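Long-range contacts in exodeoxyribonuclease III (Archaeoglobus fulgidus, PDB 2VOA), which acts as an AP endonuclease on abasic sites in DNA and, like its relatives, probably uses magnesium or manganese ions: residues Thr104-Gln108 with Tyr119-Leu124; Arg229-Ala235 with Leu251-Val257; Glu73-Phe79 with Leu91-Ile96. The protein carries 1 engineered substitution. All coordinates share one frame; numbering follows the deposited sequence.

Interaction 1. Residues Thr104-Gln108 with Tyr119-Leu124; sequences TYVPQ and YKLQWL. With nucleotides of chain D.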
loop_
_atom_site.group_PDB
_atom_site.type_symbol
_atom_site.label_atom_id
_atom_site.label_comp_id
_atom_site.label_asym_id
_atom_site.label_seq_id
_atom_site.Cartn_x
_atom_site.Cartn_y
_atom_site.Cartn_z
ATOM N N THR A 104 -14.598 -11.676 -20.693
ATOM C CA THR A 104 -15.364 -10.426 -20.649
ATOM C C THR A 104 -15.413 -9.813 -19.249
ATOM O O THR A 104 -15.548 -10.535 -18.224
ATOM C CB THR A 104 -16.852 -10.616 -21.108
ATOM O OG1 THR A 104 -17.475 -11.576 -20.257
ATOM C CG2 THR A 104 -16.947 -11.106 -22.546
ATOM N N TYR A 105 -15.359 -8.481 -19.217
ATOM C CA TYR A 105 -15.656 -7.724 -18.029
ATOM C C TYR A 105 -16.876 -6.870 -18.378
ATOM O O TYR A 105 -16.755 -5.803 -19.000
ATOM C CB TYR A 105 -14.446 -6.867 -17.581
ATOM C CG TYR A 105 -14.780 -5.960 -16.438
ATOM C CD1 TYR A 105 -15.416 -6.465 -15.290
ATOM C CD2 TYR A 105 -14.501 -4.583 -16.499
ATOM C CE1 TYR A 105 -15.766 -5.635 -14.235
ATOM C CE2 TYR A 105 -14.837 -3.733 -15.450
ATOM C CZ TYR A 105 -15.484 -4.261 -14.327
ATOM O OH TYR A 105 -15.833 -3.432 -13.288
ATOM N N VAL A 106 -18.056 -7.398 -18.056
ATOM C CA VAL A 106 -19.327 -6.775 -18.442
ATOM C C VAL A 106 -19.543 -5.475 -17.676
ATOM O O VAL A 106 -19.239 -5.402 -16.501
ATOM C CB VAL A 106 -20.463 -7.792 -18.191
ATOM C CG1 VAL A 106 -21.845 -7.158 -18.395
ATOM C CG2 VAL A 106 -20.258 -9.044 -19.095
ATOM N N PRO A 107 -20.084 -4.411 -18.339
ATOM C CA PRO A 107 -20.375 -3.185 -17.543
ATOM C C PRO A 107 -21.225 -3.471 -16.292
ATOM O O PRO A 107 -22.238 -4.178 -16.350
ATOM C CB PRO A 107 -21.145 -2.287 -18.534
ATOM C CG PRO A 107 -20.559 -2.717 -19.898
ATOM C CD PRO A 107 -20.433 -4.248 -19.756
ATOM N N GLN A 108 -20.795 -2.931 -15.159
ATOM C CA GLN A 108 -21.504 -3.185 -13.902
ATOM C C GLN A 108 -22.911 -2.540 -13.868
ATOM O O GLN A 108 -23.856 -3.165 -13.407
ATOM C CB GLN A 108 -20.656 -2.732 -12.716
ATOM C CG GLN A 108 -21.220 -3.187 -11.378
ATOM C CD GLN A 108 -22.003 -2.104 -10.639
ATOM O OE1 GLN A 108 -22.022 -0.922 -11.018
ATOM N NE2 GLN A 108 -22.636 -2.507 -9.553
ATOM N N TYR A 119 -26.635 1.063 -20.904
ATOM C CA TYR A 119 -25.420 0.635 -21.618
ATOM C C TYR A 119 -25.058 -0.835 -21.323
ATOM O O TYR A 119 -24.721 -1.592 -22.242
ATOM C CB TYR A 119 -24.232 1.582 -21.330
ATOM C CG TYR A 119 -23.073 1.254 -22.239
ATOM C CD1 TYR A 119 -23.121 1.599 -23.602
ATOM C CD2 TYR A 119 -21.982 0.544 -21.768
ATOM C CE1 TYR A 119 -22.073 1.275 -24.458
ATOM C CE2 TYR A 119 -20.913 0.213 -22.613
ATOM C CZ TYR A 119 -20.984 0.572 -23.952
ATOM O OH TYR A 119 -19.954 0.249 -24.787
ATOM N N LYS A 120 -25.204 -1.248 -20.064
ATOM C CA LYS A 120 -25.001 -2.653 -19.670
ATOM C C LYS A 120 -25.952 -3.581 -20.450
ATOM O O LYS A 120 -25.540 -4.625 -20.986
ATOM C CB LYS A 120 -25.220 -2.812 -18.160
ATOM C CG LYS A 120 -25.096 -4.277 -17.654
ATOM C CD LYS A 120 -25.366 -4.298 -16.160
ATOM C CE LYS A 120 -25.010 -5.639 -15.572
ATOM N NZ LYS A 120 -24.988 -5.584 -14.073
ATOM N N LEU A 121 -27.224 -3.215 -20.504
ATOM C CA LEU A 121 -28.221 -4.047 -21.212
ATOM C C LEU A 121 -27.866 -4.129 -22.688
ATOM O O LEU A 121 -27.882 -5.200 -23.278
ATOM C CB LEU A 121 -29.652 -3.535 -20.999
ATOM C CG LEU A 121 -30.154 -3.518 -19.535
ATOM C CD1 LEU A 121 -31.587 -2.912 -19.446
ATOM C CD2 LEU A 121 -30.071 -4.928 -18.919
ATOM N N GLN A 122 -27.529 -2.988 -23.274
ATOM C CA GLN A 122 -27.121 -2.967 -24.671
ATOM C C GLN A 122 -25.874 -3.832 -24.913
ATOM O O GLN A 122 -25.765 -4.483 -25.954
ATOM C CB GLN A 122 -26.916 -1.514 -25.115
ATOM C CG GLN A 122 -28.229 -0.750 -25.180
ATOM C CD GLN A 122 -28.046 0.763 -25.187
ATOM O OE1 GLN A 122 -28.992 1.512 -24.919
ATOM N NE2 GLN A 122 -26.839 1.219 -25.486
ATOM N N TRP A 123 -24.935 -3.840 -23.953
ATOM C CA TRP A 123 -23.676 -4.604 -24.055
ATOM C C TRP A 123 -23.976 -6.098 -24.066
ATOM O O TRP A 123 -23.453 -6.838 -24.901
ATOM C CB TRP A 123 -22.768 -4.298 -22.867
ATOM C CG TRP A 123 -21.278 -4.354 -23.176
ATOM C CD1 TRP A 123 -20.516 -3.327 -23.661
ATOM C CD2 TRP A 123 -20.391 -5.481 -23.037
ATOM N NE1 TRP A 123 -19.209 -3.733 -23.816
ATOM C CE2 TRP A 123 -19.097 -5.046 -23.438
ATOM C CE3 TRP A 123 -20.558 -6.811 -22.600
ATOM C CZ2 TRP A 123 -17.965 -5.900 -23.420
ATOM C CZ3 TRP A 123 -19.435 -7.655 -22.570
ATOM C CH2 TRP A 123 -18.157 -7.196 -22.980
ATOM N N LEU A 124 -24.874 -6.520 -23.168
ATOM C CA LEU A 124 -25.302 -7.926 -23.131
ATOM C C LEU A 124 -26.036 -8.341 -24.417
ATOM O O LEU A 124 -25.855 -9.465 -24.893
ATOM C CB LEU A 124 -26.158 -8.213 -21.887
ATOM C CG LEU A 124 -25.369 -8.232 -20.561
ATOM C CD1 LEU A 124 -26.383 -8.239 -19.418
ATOM C CD2 LEU A 124 -24.374 -9.434 -20.480
ATOM P P DC D 10 -17.758 1.688 -12.727
ATOM O OP1 DC D 10 -17.382 0.953 -13.968
ATOM O OP2 DC D 10 -19.062 2.407 -12.628
ATOM O "O5'" DC D 10 -17.701 0.648 -11.537
ATOM C "C5'" DC D 10 -16.604 -0.238 -11.420
ATOM C "C4'" DC D 10 -16.792 -0.993 -10.127
ATOM O "O4'" DC D 10 -16.620 -0.093 -9.008
ATOM C "C3'" DC D 10 -18.184 -1.581 -9.938
ATOM O "O3'" DC D 10 -18.053 -2.953 -9.678
ATOM C "C2'" DC D 10 -18.796 -0.856 -8.736
ATOM C "C1'" DC D 10 -17.527 -0.455 -7.987
ATOM N N1 DC D 10 -17.622 0.692 -7.030
ATOM C C2 DC D 10 -16.949 0.561 -5.801
ATOM O O2 DC D 10 -16.331 -0.484 -5.541
ATOM N N3 DC D 10 -16.995 1.590 -4.916
ATOM C C4 DC D 10 -17.663 2.702 -5.216
ATOM N N4 DC D 10 -17.667 3.666 -4.289
ATOM C C5 DC D 10 -18.361 2.862 -6.465
ATOM C C6 DC D 10 -18.307 1.841 -7.340
#

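Interaction 2. Residues Arg229-Ala235 with Leu251-Val257; sequences RCVDCYA and LVAVFDV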
loop_
_atom_site.group_PDB
_atom_site.type_symbol
_atom_site.label_atom_id
_atom_site.label_comp_id
_atom_site.label_asym_id
_atom_site.label_seq_id
_atom_site.Cartn_x
_atom_site.Cartn_y
_atom_site.Cartn_z
ATOM N N ARG A 229 -17.260 -32.754 -20.226
ATOM C CA ARG A 229 -15.978 -33.202 -19.653
ATOM C C ARG A 229 -15.608 -32.462 -18.352
ATOM O O ARG A 229 -14.561 -32.731 -17.758
ATOM C CB ARG A 229 -14.866 -33.057 -20.711
ATOM C CG ARG A 229 -14.988 -34.093 -21.830
ATOM C CD ARG A 229 -13.922 -33.890 -22.897
ATOM N NE ARG A 229 -14.080 -34.856 -23.993
ATOM C CZ ARG A 229 -13.374 -35.971 -24.150
ATOM N NH1 ARG A 229 -12.411 -36.310 -23.293
ATOM N NH2 ARG A 229 -13.635 -36.757 -25.187
ATOM N N CYS A 230 -16.486 -31.571 -17.872
ATOM C CA CYS A 230 -16.176 -30.830 -16.642
ATOM C C CYS A 230 -16.328 -31.755 -15.446
ATOM O O CYS A 230 -17.424 -32.303 -15.238
ATOM C CB CYS A 230 -17.069 -29.598 -16.449
ATOM S SG CYS A 230 -16.581 -28.670 -14.984
ATOM N N VAL A 231 -15.248 -31.930 -14.683
ATOM C CA VAL A 231 -15.255 -32.838 -13.530
ATOM C C VAL A 231 -15.183 -32.121 -12.171
ATOM O O VAL A 231 -15.449 -32.733 -11.130
ATOM C CB VAL A 231 -14.147 -33.912 -13.637
ATOM C CG1 VAL A 231 -14.445 -34.886 -14.783
ATOM C CG2 VAL A 231 -12.777 -33.248 -13.775
ATOM N N ASP A 232 -14.844 -30.840 -12.187
ATOM C CA ASP A 232 -14.816 -30.043 -10.953
ATOM C C ASP A 232 -14.920 -28.550 -11.272
ATOM O O ASP A 232 -14.598 -28.118 -12.377
ATOM C CB ASP A 232 -13.544 -30.322 -10.161
ATOM C CG ASP A 232 -13.699 -29.991 -8.667
ATOM O OD1 ASP A 232 -14.833 -29.659 -8.211
ATOM O OD2 ASP A 232 -12.690 -30.098 -7.949
ATOM N N CYS A 233 -15.429 -27.781 -10.307
ATOM C CA CYS A 233 -15.499 -26.341 -10.414
ATOM C C CYS A 233 -15.703 -25.844 -8.994
ATOM O O CYS A 233 -16.490 -26.423 -8.235
ATOM C CB CYS A 233 -16.650 -25.904 -11.311
ATOM S SG CYS A 233 -16.737 -24.110 -11.598
ATOM N N TYR A 234 -14.955 -24.819 -8.626
ATOM C CA TYR A 234 -15.012 -24.297 -7.264
ATOM C C TYR A 234 -14.452 -22.884 -7.212
ATOM O O TYR A 234 -13.700 -22.469 -8.102
ATOM C CB TYR A 234 -14.206 -25.198 -6.315
ATOM C CG TYR A 234 -12.794 -25.491 -6.800
ATOM C CD1 TYR A 234 -11.726 -24.654 -6.460
ATOM C CD2 TYR A 234 -12.531 -26.609 -7.618
ATOM C CE1 TYR A 234 -10.419 -24.929 -6.908
ATOM C CE2 TYR A 234 -11.239 -26.886 -8.080
ATOM C CZ TYR A 234 -10.187 -26.055 -7.715
ATOM O OH TYR A 234 -8.923 -26.364 -8.185
ATOM N N ALA A 235 -14.836 -22.155 -6.167
ATOM C CA ALA A 235 -14.280 -20.840 -5.874
ATOM C C ALA A 235 -13.216 -21.008 -4.809
ATOM O O ALA A 235 -13.432 -21.701 -3.814
ATOM C CB ALA A 235 -15.380 -19.849 -5.415
ATOM N N LEU A 251 -12.355 -18.313 -9.648
ATOM C CA LEU A 251 -13.283 -19.395 -9.921
ATOM C C LEU A 251 -12.521 -20.341 -10.862
ATOM O O LEU A 251 -11.925 -19.873 -11.848
ATOM C CB LEU A 251 -14.579 -18.863 -10.557
ATOM C CG LEU A 251 -15.641 -19.915 -10.890
ATOM C CD1 LEU A 251 -16.191 -20.553 -9.605
ATOM C CD2 LEU A 251 -16.761 -19.281 -11.754
ATOM N N VAL A 252 -12.497 -21.632 -10.513
ATOM C CA VAL A 252 -11.645 -22.638 -11.180
ATOM C C VAL A 252 -12.527 -23.752 -11.739
ATOM O O VAL A 252 -13.452 -24.206 -11.052
ATOM C CB VAL A 252 -10.607 -23.258 -10.195
ATOM C CG1 VAL A 252 -9.636 -24.211 -10.923
ATOM C CG2 VAL A 252 -9.826 -22.156 -9.455
ATOM N N ALA A 253 -12.272 -24.174 -12.978
ATOM C CA ALA A 253 -12.949 -25.356 -13.534
ATOM C C ALA A 253 -11.904 -26.317 -14.072
ATOM O O ALA A 253 -10.870 -25.885 -14.617
ATOM C CB ALA A 253 -13.895 -24.942 -14.674
ATOM N N VAL A 254 -12.178 -27.607 -13.911
ATOM C CA VAL A 254 -11.306 -28.693 -14.362
ATOM C C VAL A 254 -12.094 -29.594 -15.323
ATOM O O VAL A 254 -13.240 -29.989 -15.038
ATOM C CB VAL A 254 -10.722 -29.500 -13.184
ATOM C CG1 VAL A 254 -9.773 -30.596 -13.690
ATOM C CG2 VAL A 254 -10.001 -28.569 -12.177
ATOM N N PHE A 255 -11.467 -29.874 -16.472
ATOM C CA PHE A 255 -12.052 -30.679 -17.555
ATOM C C PHE A 255 -11.209 -31.926 -17.837
ATOM O O PHE A 255 -9.963 -31.883 -17.802
ATOM C CB PHE A 255 -12.168 -29.821 -18.825
ATOM C CG PHE A 255 -12.950 -28.560 -18.613
ATOM C CD1 PHE A 255 -12.331 -27.380 -18.153
ATOM C CD2 PHE A 255 -14.334 -28.559 -18.845
ATOM C CE1 PHE A 255 -13.087 -26.201 -17.955
ATOM C CE2 PHE A 255 -15.112 -27.370 -18.648
ATOM C CZ PHE A 255 -14.473 -26.205 -18.171
ATOM N N ASP A 256 -11.909 -33.017 -18.150
ATOM C CA ASP A 256 -11.321 -34.311 -18.445
ATOM C C ASP A 256 -10.904 -34.313 -19.923
ATOM O O ASP A 256 -11.563 -34.906 -20.779
ATOM C CB ASP A 256 -12.391 -35.370 -18.164
ATOM C CG ASP A 256 -11.837 -36.640 -17.569
ATOM O OD1 ASP A 256 -12.675 -37.535 -17.286
ATOM O OD2 ASP A 256 -10.591 -36.772 -17.417
ATOM N N VAL A 257 -9.805 -33.612 -20.195
ATOM C CA VAL A 257 -9.275 -33.402 -21.542
ATOM C C VAL A 257 -7.758 -33.622 -21.460
ATOM O O VAL A 257 -7.109 -34.309 -22.287
ATOM C CB VAL A 257 -9.537 -31.945 -21.992
ATOM C CG1 VAL A 257 -8.855 -31.631 -23.326
ATOM C CG2 VAL A 257 -11.024 -31.645 -22.070
ATOM O OXT VAL A 257 -7.155 -33.071 -20.515
#

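Interaction 3. Residues Glu73-Phe79 with Leu91-Ile96; sequences EPEDVSF and LIRAKI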
loop_
_atom_site.group_PDB
_atom_site.type_symbol
_atom_site.label_atom_id
_atom_site.label_comp_id
_atom_site.label_asym_id
_atom_site.label_seq_id
_atom_site.Cartn_x
_atom_site.Cartn_y
_atom_site.Cartn_z
ATOM N N GLU A 73 1.191 -20.723 -25.852
ATOM C CA GLU A 73 1.146 -19.418 -26.509
ATOM C C GLU A 73 -0.212 -19.128 -27.161
ATOM O O GLU A 73 -0.659 -19.885 -28.033
ATOM C CB GLU A 73 2.276 -19.291 -27.538
ATOM C CG GLU A 73 2.399 -17.900 -28.094
ATOM C CD GLU A 73 3.633 -17.732 -28.948
ATOM O OE1 GLU A 73 4.170 -18.748 -29.439
ATOM O OE2 GLU A 73 4.072 -16.581 -29.131
ATOM N N PRO A 74 -0.883 -18.044 -26.721
ATOM C CA PRO A 74 -2.147 -17.655 -27.348
ATOM C C PRO A 74 -1.984 -17.314 -28.833
ATOM O O PRO A 74 -0.952 -16.747 -29.250
ATOM C CB PRO A 74 -2.552 -16.402 -26.569
ATOM C CG PRO A 74 -1.912 -16.571 -25.237
ATOM C CD PRO A 74 -0.573 -17.167 -25.572
ATOM N N GLU A 75 -2.969 -17.721 -29.626
ATOM C CA GLU A 75 -3.037 -17.382 -31.054
ATOM C C GLU A 75 -4.326 -16.643 -31.363
ATOM O O GLU A 75 -5.275 -16.660 -30.560
ATOM C CB GLU A 75 -3.014 -18.641 -31.916
ATOM C CG GLU A 75 -2.476 -19.847 -31.212
ATOM C CD GLU A 75 -2.163 -20.988 -32.145
ATOM O OE1 GLU A 75 -3.041 -21.366 -32.949
ATOM O OE2 GLU A 75 -1.049 -21.523 -32.029
ATOM N N ASP A 76 -4.355 -15.991 -32.528
ATOM C CA ASP A 76 -5.587 -15.376 -33.037
ATOM C C ASP A 76 -6.223 -14.456 -31.995
ATOM O O ASP A 76 -7.428 -14.543 -31.708
ATOM C CB ASP A 76 -6.586 -16.462 -33.480
ATOM C CG ASP A 76 -6.027 -17.374 -34.577
ATOM O OD1 ASP A 76 -5.248 -16.907 -35.436
ATOM O OD2 ASP A 76 -6.376 -18.572 -34.576
ATOM N N VAL A 77 -5.403 -13.585 -31.412
ATOM C CA VAL A 77 -5.848 -12.733 -30.308
ATOM C C VAL A 77 -6.652 -11.562 -30.870
ATOM O O VAL A 77 -6.232 -10.915 -31.850
ATOM C CB VAL A 77 -4.645 -12.196 -29.495
ATOM C CG1 VAL A 77 -5.108 -11.315 -28.351
ATOM C CG2 VAL A 77 -3.777 -13.339 -28.971
ATOM N N SER A 78 -7.820 -11.313 -30.276
ATOM C CA SER A 78 -8.629 -10.139 -30.656
ATOM C C SER A 78 -9.147 -9.414 -29.416
ATOM O O SER A 78 -9.226 -10.004 -28.340
ATOM C CB SER A 78 -9.774 -10.517 -31.609
ATOM O OG SER A 78 -10.712 -11.372 -30.980
ATOM N N PHE A 79 -9.489 -8.133 -29.592
ATOM C CA PHE A 79 -9.934 -7.272 -28.488
ATOM C C PHE A 79 -11.269 -6.624 -28.822
ATOM O O PHE A 79 -11.490 -6.137 -29.951
ATOM C CB PHE A 79 -8.926 -6.127 -28.224
ATOM C CG PHE A 79 -7.483 -6.573 -28.135
ATOM C CD1 PHE A 79 -6.533 -6.084 -29.045
ATOM C CD2 PHE A 79 -7.072 -7.498 -27.178
ATOM C CE1 PHE A 79 -5.197 -6.512 -28.973
ATOM C CE2 PHE A 79 -5.735 -7.918 -27.106
ATOM C CZ PHE A 79 -4.816 -7.431 -27.986
ATOM N N LEU A 91 -13.006 -6.924 -23.300
ATOM C CA LEU A 91 -13.158 -8.233 -23.929
ATOM C C LEU A 91 -11.859 -8.564 -24.621
ATOM O O LEU A 91 -11.382 -7.783 -25.443
ATOM C CB LEU A 91 -14.314 -8.225 -24.946
ATOM C CG LEU A 91 -14.746 -9.531 -25.635
ATOM C CD1 LEU A 91 -16.127 -9.390 -26.233
ATOM C CD2 LEU A 91 -13.769 -10.029 -26.759
ATOM N N ILE A 92 -11.312 -9.723 -24.275
ATOM C CA ILE A 92 -10.123 -10.238 -24.954
ATOM C C ILE A 92 -10.391 -11.691 -25.295
ATOM O O ILE A 92 -10.956 -12.444 -24.471
ATOM C CB ILE A 92 -8.820 -10.035 -24.098
ATOM C CG1 ILE A 92 -7.554 -10.387 -24.904
ATOM C CG2 ILE A 92 -8.891 -10.785 -22.745
ATOM C CD1 ILE A 92 -6.256 -10.122 -24.153
ATOM N N ARG A 93 -10.020 -12.073 -26.516
ATOM C CA ARG A 93 -10.298 -13.409 -27.018
ATOM C C ARG A 93 -9.064 -14.005 -27.677
ATOM O O ARG A 93 -8.332 -13.299 -28.329
ATOM C CB ARG A 93 -11.419 -13.335 -28.031
ATOM C CG ARG A 93 -11.773 -14.669 -28.683
ATOM C CD ARG A 93 -13.079 -14.522 -29.375
ATOM N NE ARG A 93 -13.712 -15.796 -29.701
ATOM C CZ ARG A 93 -14.852 -15.872 -30.376
ATOM N NH1 ARG A 93 -15.462 -14.749 -30.752
ATOM N NH2 ARG A 93 -15.393 -17.047 -30.661
ATOM N N ALA A 94 -8.857 -15.300 -27.494
ATOM C CA ALA A 94 -7.693 -15.976 -28.059
ATOM C C ALA A 94 -7.975 -17.452 -28.194
ATOM O O ALA A 94 -8.787 -17.996 -27.455
ATOM C CB ALA A 94 -6.458 -15.752 -27.179
ATOM N N LYS A 95 -7.294 -18.104 -29.136
ATOM C CA LYS A 95 -7.255 -19.550 -29.161
ATOM C C LYS A 95 -6.019 -19.969 -28.346
ATOM O O LYS A 95 -4.877 -19.593 -28.680
ATOM C CB LYS A 95 -7.126 -20.045 -30.607
ATOM C CG LYS A 95 -7.328 -21.557 -30.783
ATOM C CD LYS A 95 -6.983 -21.937 -32.210
ATOM C CE LYS A 95 -7.253 -23.402 -32.514
ATOM N NZ LYS A 95 -8.643 -23.775 -32.145
ATOM N N ILE A 96 -6.253 -20.719 -27.272
ATOM C CA ILE A 96 -5.177 -21.122 -26.355
ATOM C C ILE A 96 -5.257 -22.621 -26.127
ATOM O O ILE A 96 -6.292 -23.110 -25.644
ATOM C CB ILE A 96 -5.295 -20.390 -24.995
ATOM C CG1 ILE A 96 -5.248 -18.876 -25.234
ATOM C CG2 ILE A 96 -4.187 -20.809 -24.049
ATOM C CD1 ILE A 96 -5.580 -18.023 -24.026
#

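Interaction 1. Residues Thr104-Gln108 with Tyr119-Leu124
One face of the W123 indole is covered by P107, whose CD sits 3.7 Å from the centroid of the five-membered ring and 22° off its normal, a CH-pi contact displaced toward the rim; V106 CA lies over the same face. At the ring edge, near the plane, T104 CB comes within 4.1 Å of W123 CH2, and Y119 OH lies in the indole plane. D87 OD2 is hydrogen-bonded to both W123 NE1 and Y119 OH, which helps to orient both rings. V106 divides its branches, CG2 meeting W123 CZ3 at 3.8 Å and CG1 reaching L124 CD2. The segments belong to a beta-alpha-beta unit of the DNase I-like fold: helix 115-134 packs against the exit of strand 99-105 before strand 141-144. K120, with CG anti to the backbone N (chi1 177°) and the chain extended beyond it, runs past P107 O. Its NZ donates to Q108 O at 2.8 Å from above the carbonyl plane, and N148 O and V166 O also accept hydrogen bonds from it. Q108 borders the DNA, its CG 3.6 Å from O3' of DC10 of chain D; Y105, a predicted active-site residue, approaches the same nucleotide.

Interaction 2. Residues Arg229-Ala235 with Leu251-Val257
With chi1 at 51°, Y234 CG stands between the backbone N and the carbonyl carbon, and the ring lies alongside V252, whose CB sits over one ring face, 4.0 Å from the centroid. V252 directs CG1 anti to its backbone N (chi1 -175°), which places this methyl 3.6 Å from Y234 OH. On the other side of the sheet, C230 CB packs 3.7 Å from F255 CE2, while C230 SG makes an oblique sulfur-aromatic contact with the same ring. C233 SG touches L251 CD1 and A253 CB on this side, where helix 187-191 and strand 218-222 add packing. At the chain end, R229 NH1 donates to D256 O at 3.0 Å, a straight bond lying in the guanidinium plane and nearly along the C=O axis; D256 N returns a bond to R229 O at 2.7 Å. Along the strands, Y234 and V252 form a hydrogen-bonded pair, their two backbone bonds each below 3 Å. V254 O receives V231 N at 2.8 Å and, weakly, D232 N. With V231 and D232 both facing V254, this is a classic beta bulge in the antiparallel pairing of strands 230-235 and 251-255, at the margin of one sheet of the DNase I-like fold.

Interaction 3. Residues Glu73-Phe79 with Leu91-Ile96
F79 presents its ring edge to I92, with F79 CD2 3.7 Å from I92 CG1 and I92 CD1 in the plane of the ring. This pair stands in a beta hairpin, where strand 77-79 runs antiparallel to strand 91-96 as an edge strand of its sheet within the chain. F79 and I92 are directly paired, without hydrogen bonds, and so project from the same face of the sheet; next to them, S78 and R93 are a hydrogen-bonded pair, S78 N donating to R93 O at 2.8 Å and R93 N to S78 O at 2.9 Å. E75 and K95 form another such pair, each N donating to the other's O. Replacing F79 by an alanine removes the ring and is likely to leave the CG1-CD1 arm of I92 without its cover from this strand. V77 CG2 and P74 CB both lie 4.0 Å from A94 CB, and P74 CB also touches I96 CG1. Between the E75-K95 and S78-R93 pairs the register shifts by one, a beta bulge, and the chain turns a corner at D76 (phi 52°). Farther out, strand 63-70 packs on I92 and I96, strand 54-60 on P74 and F79. R93 extends away, its guanidinium held by a salt bridge to D100 and hydrogen bonds with T134 and Y130. At its base, R93 CB lies 3.6 Å from S78 OG, a hydroxyl set between the backbone N and carbonyl carbon by chi1 of 65°.

From the N terminus, interaction 3 comes first: residues 80-90 connect its strands, and it closes a hairpin at one margin of a mixed sheet. The chain then turns into strand 99-105, the neighbour of 91-96, and interaction 1 closes residues 109-118, which lead into helix 115-134, with 104-108 next to the DNA. These two contacts share a sheet and touch directly, T104 CG2 lying 4.1 Å from L91 CG. Interaction 2 follows later, closing the connection 236-250, which carries D247 and H248, predicted metal-site residues, and pairs two strands of the other sheet. The three are in series, none nesting within or crossing another; interactions 1 and 2 lie on opposite sides of the chain's centre.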